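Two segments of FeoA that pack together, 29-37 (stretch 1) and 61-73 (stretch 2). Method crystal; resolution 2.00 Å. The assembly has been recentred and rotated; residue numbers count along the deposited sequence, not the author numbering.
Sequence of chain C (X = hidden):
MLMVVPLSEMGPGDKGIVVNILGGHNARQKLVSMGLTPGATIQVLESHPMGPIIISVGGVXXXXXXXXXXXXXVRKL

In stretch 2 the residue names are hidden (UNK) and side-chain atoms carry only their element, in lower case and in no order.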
# COMPACT_ATOMS: atom_id res chain seq x y z
N GLN C 29 -7.26 -22.50 1.62
CA GLN C 29 -6.43 -21.29 1.73
C GLN C 29 -6.55 -20.38 0.51
O GLN C 29 -6.56 -19.14 0.62
CB GLN C 29 -4.96 -21.68 1.98
CG GLN C 29 -4.72 -22.49 3.29
CD GLN C 29 -3.27 -22.99 3.38
OE1 GLN C 29 -3.00 -24.19 3.21
NE2 GLN C 29 -2.34 -22.07 3.57
N LYS C 30 -6.67 -20.97 -0.67
CA LYS C 30 -6.88 -20.17 -1.88
C LYS C 30 -8.24 -19.45 -1.86
O LYS C 30 -8.37 -18.29 -2.25
CB LYS C 30 -6.79 -21.06 -3.11
CG LYS C 30 -5.46 -21.01 -3.81
CD LYS C 30 -5.49 -21.84 -5.09
CE LYS C 30 -5.69 -23.32 -4.78
NZ LYS C 30 -5.09 -24.17 -5.87
N LEU C 31 -9.25 -20.14 -1.35
CA LEU C 31 -10.61 -19.61 -1.33
C LEU C 31 -10.96 -18.63 -0.17
O LEU C 31 -11.74 -17.69 -0.34
CB LEU C 31 -11.57 -20.80 -1.37
CG LEU C 31 -11.58 -21.48 -2.74
CD1 LEU C 31 -12.15 -22.87 -2.59
CD2 LEU C 31 -12.41 -20.65 -3.76
N VAL C 32 -10.37 -18.85 1.00
CA VAL C 32 -10.75 -18.06 2.18
C VAL C 32 -10.32 -16.61 1.96
O VAL C 32 -10.97 -15.71 2.43
CB VAL C 32 -10.12 -18.61 3.45
CG1 VAL C 32 -8.61 -18.43 3.38
CG2 VAL C 32 -10.70 -17.91 4.70
N SER C 33 -9.28 -16.40 1.16
CA SER C 33 -8.80 -15.05 0.84
C SER C 33 -9.75 -14.26 -0.08
O SER C 33 -9.58 -13.05 -0.26
CB SER C 33 -7.34 -15.10 0.30
OG SER C 33 -7.24 -15.41 -1.08
N MET C 34 -10.77 -14.92 -0.62
CA MET C 34 -11.84 -14.23 -1.37
C MET C 34 -13.13 -14.26 -0.57
O MET C 34 -14.23 -14.04 -1.11
CB MET C 34 -12.06 -14.90 -2.73
CG MET C 34 -11.00 -14.55 -3.77
SD MET C 34 -11.24 -15.45 -5.35
CE MET C 34 -10.55 -17.02 -4.84
N GLY C 35 -12.99 -14.56 0.72
CA GLY C 35 -14.13 -14.63 1.63
C GLY C 35 -14.96 -15.90 1.47
O GLY C 35 -16.02 -16.03 2.09
N LEU C 36 -14.48 -16.86 0.65
CA LEU C 36 -15.25 -18.08 0.35
C LEU C 36 -14.96 -19.19 1.37
O LEU C 36 -13.99 -19.96 1.26
CB LEU C 36 -15.04 -18.50 -1.09
CG LEU C 36 -15.44 -17.48 -2.14
CD1 LEU C 36 -14.88 -17.86 -3.53
CD2 LEU C 36 -16.96 -17.30 -2.12
N THR C 37 -15.79 -19.18 2.41
CA THR C 37 -15.81 -20.10 3.52
C THR C 37 -17.31 -20.39 3.83
O THR C 37 -18.17 -19.57 3.52
CB THR C 37 -15.12 -19.43 4.78
OG1 THR C 37 -14.96 -20.35 5.81
CG2 THR C 37 -15.92 -18.35 5.33
N UNK C 61 -15.38 -7.16 -4.54
CA UNK C 61 -15.38 -7.86 -5.82
C UNK C 61 -14.12 -8.69 -6.06
O UNK C 61 -13.00 -8.22 -5.87
c UNK C 61 -17.16 -5.34 -10.55
n UNK C 61 -18.44 -5.04 -10.76
n UNK C 61 -16.69 -5.52 -9.31
c UNK C 61 -15.65 -6.87 -6.99
c UNK C 61 -17.50 -5.36 -8.09
n UNK C 61 -16.36 -5.48 -11.61
c UNK C 61 -17.06 -6.25 -6.87
N UNK C 62 -14.32 -9.92 -6.53
CA UNK C 62 -13.24 -10.80 -6.87
C UNK C 62 -13.49 -11.46 -8.22
O UNK C 62 -14.63 -11.74 -8.57
c UNK C 62 -12.59 -11.40 -4.51
c UNK C 62 -13.08 -11.91 -5.80
c UNK C 62 -12.98 -10.70 -2.24
c UNK C 62 -11.62 -10.36 -2.12
c UNK C 62 -11.25 -11.04 -4.37
c UNK C 62 -10.78 -10.51 -3.17
c UNK C 62 -13.47 -11.22 -3.43
N UNK C 63 -12.42 -11.80 -8.92
CA UNK C 63 -12.49 -12.68 -10.10
C UNK C 63 -12.01 -14.04 -9.66
O UNK C 63 -10.99 -14.17 -8.94
c UNK C 63 -11.60 -12.17 -11.20
N UNK C 64 -12.74 -15.07 -10.07
CA UNK C 64 -12.34 -16.42 -9.78
C UNK C 64 -12.41 -17.24 -11.05
O UNK C 64 -13.23 -16.98 -11.93
c UNK C 64 -14.80 -16.96 -9.04
c UNK C 64 -12.82 -18.37 -8.20
c UNK C 64 -13.47 -18.78 -6.83
c UNK C 64 -13.28 -16.99 -8.65
N UNK C 65 -11.52 -18.22 -11.17
CA UNK C 65 -11.52 -19.09 -12.32
C UNK C 65 -12.59 -20.13 -12.17
O UNK C 65 -12.93 -20.50 -11.04
N UNK C 66 -13.12 -20.61 -13.28
CA UNK C 66 -14.14 -21.66 -13.27
C UNK C 66 -13.68 -22.90 -12.54
O UNK C 66 -14.47 -23.55 -11.81
c UNK C 66 -14.55 -22.06 -14.70
c UNK C 66 -15.44 -21.05 -15.38
c UNK C 66 -16.55 -21.68 -16.19
c UNK C 66 -17.80 -20.76 -16.20
n UNK C 66 -18.52 -20.77 -17.52
N UNK C 67 -12.43 -23.29 -12.76
CA UNK C 67 -11.88 -24.47 -12.04
C UNK C 67 -11.94 -24.36 -10.52
O UNK C 67 -12.49 -25.25 -9.85
N UNK C 68 -11.41 -23.27 -9.96
CA UNK C 68 -11.43 -23.10 -8.52
C UNK C 68 -12.86 -22.92 -8.00
O UNK C 68 -13.20 -23.45 -6.92
c UNK C 68 -9.42 -20.68 -6.14
c UNK C 68 -9.69 -23.18 -5.92
c UNK C 68 -10.53 -21.93 -8.04
c UNK C 68 -10.29 -21.88 -6.52
N UNK C 69 -13.69 -22.23 -8.78
CA UNK C 69 -15.10 -22.02 -8.49
C UNK C 69 -15.92 -23.34 -8.42
O UNK C 69 -16.89 -23.42 -7.69
c UNK C 69 -15.69 -21.06 -9.50
N UNK C 70 -15.49 -24.38 -9.13
CA UNK C 70 -16.04 -25.71 -8.98
C UNK C 70 -15.91 -26.35 -7.61
O UNK C 70 -16.65 -27.28 -7.27
N UNK C 71 -14.97 -25.87 -6.83
CA UNK C 71 -14.80 -26.32 -5.48
C UNK C 71 -15.68 -25.63 -4.45
O UNK C 71 -15.67 -26.05 -3.27
n UNK C 71 -10.25 -29.79 -4.73
n UNK C 71 -10.88 -28.38 -6.48
c UNK C 71 -13.37 -26.11 -4.99
c UNK C 71 -12.32 -26.64 -5.90
c UNK C 71 -9.96 -29.12 -5.84
c UNK C 71 -12.25 -28.12 -6.02
n UNK C 71 -8.75 -29.24 -6.38
N UNK C 72 -16.40 -24.58 -4.85
CA UNK C 72 -17.25 -23.86 -3.92
C UNK C 72 -18.71 -24.35 -4.08
O UNK C 72 -19.32 -24.09 -5.10
c UNK C 72 -15.68 -21.94 -4.04
c UNK C 72 -17.12 -22.36 -4.12
c UNK C 72 -17.94 -21.61 -3.10
N UNK C 73 -19.27 -25.06 -3.09
CA UNK C 73 -20.68 -25.50 -3.20
C UNK C 73 -21.56 -24.48 -2.53
O UNK C 73 -21.33 -24.09 -1.37
c UNK C 73 -20.09 -28.01 -3.15
c UNK C 73 -20.88 -26.89 -2.51
s UNK C 73 -20.49 -28.18 -4.91
c UNK C 73 -22.33 -28.18 -4.74

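Position 61 carries three carbons, a nitrogen, then a carbon bearing two more nitrogens, a guanidinium; the side chain is out of reach of stretch 1. It is R61.

Position 62 has one carbon leading to a six-carbon ring with no hydroxyl, which makes it F62. M34 CG lies 3.6 Å from F62 CD1 and 3.9 Å from the ring centroid, 26° off the normal, a CH-pi contact over the face. M34 SD sits obliquely, 5.1 Å from the centroid.

Position 63 has a single carbon pointing away from stretch 1, so it is A63; its backbone contributes instead, A63 O lying 3.8 Å from M34 SD.

Position 64 has four carbons forked at the first, one arm two carbons long: I64. Its tip, CD1, is 3.7 Å from both L31 CD2 and L36 CD1, and 3.9 Å from M34 CE.

Position 65 has no side-chain atoms and is G65, the N-cap of the following helix; the backbone N of position 69 donates to G65 O at 2.9 Å.

Position 66 shows four carbons in a row ending in nitrogen, out of reach of stretch 1. This is K66, its amine hydrogen-bonded elsewhere in the structure.

Position 67 lacks side-chain atoms: G67, in the helix and exposed.

Position 68 has four carbons forked at the second, hence L68. Its CG is 3.7 Å from L31 CD2, and its CD2 is 4.0 Å from both K30 CB and M34 CE.

Position 69 has one carbon, which points sideways and makes no contact with stretch 1: A69.

Position 70 has none and is G70; an ideal CB here would be crowded by G67 O at 3.2 Å.

Position 71 repeats the guanidinium pattern, so it is R71. Its CB comes within 4.2 Å of L31 CD1, but the end of the chain leads away.

Position 72 has one carbon carrying two others: V72. Its CG2 is 3.5 Å from L31 CD2 and 4.2 Å from L36 CD1. V72 N donates to A69 O at 3.1 Å, closing a type I turn.

Position 73 has two carbons, a sulfur and a terminal carbon, unbranched: M73, its side chain out of reach of stretch 1.

The contact buries 479 Å² without a hydrogen bond between the stretches, so apolar packing dominates. L31 CD2 meets I64, L68 and V72, bringing strand and helix residues around one methyl. M34 extends this patch to F62, while L36 reaches I64 and V72. Within stretch 1, M34 N and L36 N both donate to L31 O, at 2.9 and 3.0 Å, tying together the backbone that carries these three side chains.

Stretch 2 61-73: RFAIGKGLAGRVM
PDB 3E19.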